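Side-chain contacts in NAD-dependent formate dehydrogenase gamma subunit (Cupriavidus necator, PDB 6VW7), which carries one [2Fe-2S] cluster in a thioredoxin-like domain and probably helps pass electrons within an NAD-dependent formate dehydrogenase: residues A18-A23 with L35-D40; A30-L35 with T69-F74. All coordinates share one frame; numbering follows the deposited sequence. Where two conformers were deposited one is given.

How the contacts relate
Contact 1 (18-23 with 35-40) and contact 2 (30-35 with 69-74) use neighbouring parts of helix 31-42 and share L35, with their centres about 11 Å apart. Contact 1 sets this helix against helix 14-24, and contact 2 sets it against the end of helix 61-70 and the turn that follows. Between the two, Q39 NE2 probably hydrogen-bonds to H73 O at 2.9 Å, and the H36 ring meets the rings of H73 and F74, with H36 ND1 3.6 Å from F74 CE1. Both contacts belong to the N-terminal helices and lie away from the [2Fe-2S] site held by C87, C92, C128 and C132. Both border the beta subunit, contact 2 more widely.

Contact 1: residues A18-A23 with L35-D40; sequences AAIVAA and LHEIQD
In I20, a chi1 of -74° sets CG2 anti to the backbone N and CG1 beside it, which turns both branches onto E37, whose own CG extends anti to its N (chi1 -177°). The two side chains meet obliquely through their carbons: I20 CG2 lies 3.6 Å from E37 CG, and I20 CG1 follows at 3.8 Å from the same atom. I20 CD1 also reaches E37 CG, at 3.9 Å. E37 thus offers the aliphatic root of its chain to the isoleucine, while a bend at chi2 carries the carboxylate clear of I20, and its OE1 makes a long, weak ion pair with R24 NH2. I20 CG2 also packs on I38 CG1 at 4.0 Å, touching both E37 and I38. A looser touch joins V21 CG2 to I38 CD1. V21 and I38 both rest on I53 of helix 50-57, which extends the apolar layer. The segment axes approach to 9.8 Å and run roughly antiparallel, at 153°. This packing through aliphatic carbons is that of an antiparallel helix pair, here part of the N-terminal four-helix bundle of the complex I 24 kDa subunit family.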
# COMPACT_ATOMS: atom_id res chain seq x y z
N ALA A 18 -8.18 9.04 30.53
CA ALA A 18 -7.76 10.40 30.86
C ALA A 18 -6.24 10.54 30.77
O ALA A 18 -5.73 11.58 30.33
CB ALA A 18 -8.26 10.77 32.26
N ALA A 19 -5.51 9.52 31.20
CA ALA A 19 -4.05 9.57 31.12
C ALA A 19 -3.58 9.49 29.67
O ALA A 19 -2.61 10.17 29.29
CB ALA A 19 -3.43 8.42 31.92
N ILE A 20 -4.19 8.62 28.88
CA ILE A 20 -3.86 8.52 27.46
C ILE A 20 -3.99 9.89 26.79
O ILE A 20 -3.11 10.32 26.03
CB ILE A 20 -4.76 7.48 26.77
CG1 ILE A 20 -4.34 6.04 27.14
CG2 ILE A 20 -4.79 7.71 25.26
CD1 ILE A 20 -5.39 5.01 26.74
N VAL A 21 -5.09 10.58 27.09
CA VAL A 21 -5.33 11.91 26.51
C VAL A 21 -4.29 12.90 27.02
O VAL A 21 -3.72 13.67 26.24
CB VAL A 21 -6.76 12.36 26.86
CG1 VAL A 21 -6.98 13.81 26.51
CG2 VAL A 21 -7.81 11.45 26.20
N ALA A 22 -4.02 12.86 28.33
CA ALA A 22 -3.11 13.83 28.94
C ALA A 22 -1.68 13.68 28.42
O ALA A 22 -0.95 14.68 28.32
CB ALA A 22 -3.13 13.70 30.47
N ALA A 23 -1.25 12.45 28.14
CA ALA A 23 0.09 12.25 27.61
C ALA A 23 0.22 12.78 26.18
O ALA A 23 1.34 13.08 25.73
CB ALA A 23 0.45 10.76 27.62
N LEU A 35 -7.32 8.75 19.60
CA LEU A 35 -8.40 7.80 19.33
C LEU A 35 -7.84 6.40 19.09
O LEU A 35 -8.43 5.41 19.53
CB LEU A 35 -9.23 8.27 18.12
CG LEU A 35 -10.06 9.55 18.32
CD1 LEU A 35 -10.75 10.00 17.00
CD2 LEU A 35 -11.08 9.35 19.41
N HIS A 36 -6.71 6.30 18.37
CA HIS A 36 -6.05 5.01 18.19
C HIS A 36 -5.64 4.38 19.52
O HIS A 36 -5.83 3.18 19.74
CB HIS A 36 -4.83 5.17 17.29
CG HIS A 36 -5.16 5.23 15.82
ND1 HIS A 36 -5.86 4.23 15.18
CD2 HIS A 36 -4.87 6.16 14.88
CE1 HIS A 36 -5.99 4.54 13.90
NE2 HIS A 36 -5.41 5.71 13.69
N GLU A 37 -5.02 5.16 20.40
CA GLU A 37 -4.54 4.57 21.66
C GLU A 37 -5.69 4.12 22.55
O GLU A 37 -5.60 3.07 23.19
CB GLU A 37 -3.64 5.56 22.41
CG GLU A 37 -3.01 5.00 23.71
CD GLU A 37 -1.98 3.89 23.47
OE1 GLU A 37 -1.69 3.57 22.29
OE2 GLU A 37 -1.47 3.34 24.48
N ILE A 38 -6.78 4.90 22.60
CA ILE A 38 -7.97 4.48 23.33
C ILE A 38 -8.53 3.18 22.75
O ILE A 38 -8.75 2.21 23.47
CB ILE A 38 -9.04 5.59 23.32
CG1 ILE A 38 -8.51 6.85 24.01
CG2 ILE A 38 -10.30 5.09 24.03
CD1 ILE A 38 -9.48 8.07 23.93
N GLN A 39 -8.75 3.15 21.43
CA GLN A 39 -9.27 1.93 20.80
C GLN A 39 -8.30 0.76 20.96
O GLN A 39 -8.73 -0.38 21.17
CB GLN A 39 -9.57 2.18 19.31
CG GLN A 39 -10.13 0.96 18.58
CD GLN A 39 -11.04 1.32 17.43
OE1 GLN A 39 -11.99 2.10 17.59
NE2 GLN A 39 -10.77 0.76 16.25
N ASP A 40 -6.99 1.01 20.84
CA ASP A 40 -6.02 -0.07 20.95
C ASP A 40 -6.02 -0.69 22.34
O ASP A 40 -5.85 -1.90 22.49
CB ASP A 40 -4.61 0.42 20.59
CG ASP A 40 -4.44 0.71 19.09
OD1 ASP A 40 -5.38 0.40 18.32
OD2 ASP A 40 -3.39 1.26 18.69

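Contact 2: residues A30-L35 with T69-F74; sequences ALLPIL and TFYHHF
This is a buried aliphatic-aromatic contact in the N-terminal helical bundle of the complex I 24 kDa subunit family: L32 and L35, in the first turns of helix 31-42, pack on Y71 and F74, which follow helix 61-70. Y71 is where the chain leaves helical geometry, and a type I beta turn runs from it to F74, closed by a 3.1 Å bond from F74 N to Y71 O. The turn brings both rings round to the same helix. Y71 is sandwiched. F70 CD2 sits 3.6 Å above the centre of one face, and L32 CD2 lies over the opposite face, displaced toward the rim; the other methyl, L32 CD1, comes within 4.0 Å of Y71 CE2. Across this pair the leucine and the tyrosine side chains stand roughly perpendicular. The hydroxyl end of Y71 leaves the bundle for the beta subunit, where OH hydrogen-bonds to R285 O and S281 OG, so the packed ring is also anchored at the subunit interface. Both leucines also touch V67 of helix 61-70. F74 reaches L32 more loosely, its CE2 standing 4.3 Å from L32 CG. In F74, CG beside the backbone N (chi1 -66°) carries the ring to L35, whose CD1 approaches F74 CE2 at 3.7 Å. Over the face of that ring, L35 CB makes a CH-pi contact, 3.9 Å from the centroid and 25° off the normal, displaced toward the rim, with F74 CZ the ring atom nearest to L35 CB, at 3.5 Å.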
# COMPACT_ATOMS: atom_id res chain seq x y z
N ALA A 30 -3.25 15.84 17.63
CA ALA A 30 -3.26 14.71 18.55
C ALA A 30 -4.51 13.84 18.47
O ALA A 30 -4.48 12.73 19.01
CB ALA A 30 -3.11 15.24 19.99
N LEU A 31 -5.60 14.30 17.85
CA LEU A 31 -6.88 13.60 18.01
C LEU A 31 -6.81 12.15 17.51
O LEU A 31 -7.23 11.24 18.23
CB LEU A 31 -8.02 14.36 17.32
CG LEU A 31 -9.40 13.73 17.51
CD1 LEU A 31 -9.63 13.35 18.97
CD2 LEU A 31 -10.50 14.69 17.04
N LEU A 32 -6.34 11.93 16.27
CA LEU A 32 -6.27 10.55 15.77
C LEU A 32 -5.32 9.66 16.56
O LEU A 32 -5.67 8.50 16.80
CB LEU A 32 -5.91 10.53 14.27
CG LEU A 32 -7.12 10.40 13.35
CD1 LEU A 32 -7.89 11.70 13.36
CD2 LEU A 32 -6.75 10.02 11.88
N PRO A 33 -4.09 10.09 16.92
CA PRO A 33 -3.27 9.24 17.82
C PRO A 33 -3.98 8.94 19.13
O PRO A 33 -3.83 7.84 19.68
CB PRO A 33 -2.00 10.07 18.03
CG PRO A 33 -1.87 10.85 16.70
CD PRO A 33 -3.30 11.21 16.36
N ILE A 34 -4.74 9.90 19.67
CA ILE A 34 -5.47 9.65 20.91
C ILE A 34 -6.55 8.60 20.68
O ILE A 34 -6.67 7.64 21.45
CB ILE A 34 -6.08 10.96 21.45
CG1 ILE A 34 -4.99 11.85 22.05
CG2 ILE A 34 -7.18 10.68 22.46
CD1 ILE A 34 -5.47 13.23 22.48
N LEU A 35 -7.32 8.75 19.60
CA LEU A 35 -8.40 7.80 19.33
C LEU A 35 -7.84 6.40 19.09
O LEU A 35 -8.43 5.41 19.53
CB LEU A 35 -9.23 8.27 18.12
CG LEU A 35 -10.06 9.55 18.32
CD1 LEU A 35 -10.75 10.00 17.00
CD2 LEU A 35 -11.08 9.35 19.41
N THR A 69 -16.98 9.41 14.02
CA THR A 69 -17.98 8.91 13.07
C THR A 69 -17.44 8.86 11.64
O THR A 69 -17.82 7.96 10.88
CB THR A 69 -19.23 9.79 13.15
OG1 THR A 69 -19.86 9.59 14.42
CG2 THR A 69 -20.20 9.47 12.05
N PHE A 70 -16.56 9.78 11.27
CA PHE A 70 -16.08 9.85 9.89
C PHE A 70 -15.24 8.63 9.53
O PHE A 70 -15.34 8.10 8.42
CB PHE A 70 -15.28 11.14 9.69
CG PHE A 70 -14.76 11.34 8.27
CD1 PHE A 70 -15.53 11.99 7.32
CD2 PHE A 70 -13.49 10.89 7.90
CE1 PHE A 70 -15.06 12.18 6.02
CE2 PHE A 70 -13.01 11.07 6.61
CZ PHE A 70 -13.81 11.72 5.66
N TYR A 71 -14.39 8.18 10.44
CA TYR A 71 -13.36 7.20 10.11
C TYR A 71 -13.86 5.80 10.44
O TYR A 71 -14.10 5.49 11.62
CB TYR A 71 -12.06 7.51 10.84
CG TYR A 71 -11.34 8.76 10.34
CD1 TYR A 71 -10.56 8.73 9.17
CD2 TYR A 71 -11.42 9.95 11.04
CE1 TYR A 71 -9.89 9.90 8.72
CE2 TYR A 71 -10.77 11.10 10.61
CZ TYR A 71 -10.02 11.08 9.44
OH TYR A 71 -9.38 12.23 9.05
N HIS A 72 -13.96 4.95 9.42
CA HIS A 72 -14.51 3.60 9.57
C HIS A 72 -13.68 2.73 10.51
O HIS A 72 -14.19 1.76 11.06
CB HIS A 72 -14.61 2.93 8.20
CG HIS A 72 -15.55 3.61 7.25
ND1 HIS A 72 -15.21 3.91 5.95
CD2 HIS A 72 -16.83 4.03 7.41
CE1 HIS A 72 -16.23 4.50 5.35
NE2 HIS A 72 -17.23 4.58 6.22
N HIS A 73 -12.39 3.04 10.67
CA HIS A 73 -11.58 2.20 11.54
C HIS A 73 -12.06 2.25 12.99
O HIS A 73 -11.97 1.25 13.70
CB HIS A 73 -10.10 2.61 11.44
CG HIS A 73 -9.20 1.86 12.37
ND1 HIS A 73 -8.73 0.60 12.09
CD2 HIS A 73 -8.68 2.20 13.58
CE1 HIS A 73 -7.97 0.18 13.09
NE2 HIS A 73 -7.92 1.14 14.00
N PHE A 74 -12.62 3.38 13.43
CA PHE A 74 -12.94 3.59 14.84
C PHE A 74 -14.31 3.01 15.17
O PHE A 74 -15.27 3.21 14.43
CB PHE A 74 -12.92 5.08 15.19
CG PHE A 74 -11.55 5.71 15.08
CD1 PHE A 74 -10.45 5.10 15.66
CD2 PHE A 74 -11.37 6.91 14.42
CE1 PHE A 74 -9.18 5.67 15.56
CE2 PHE A 74 -10.11 7.49 14.32
CZ PHE A 74 -9.02 6.87 14.88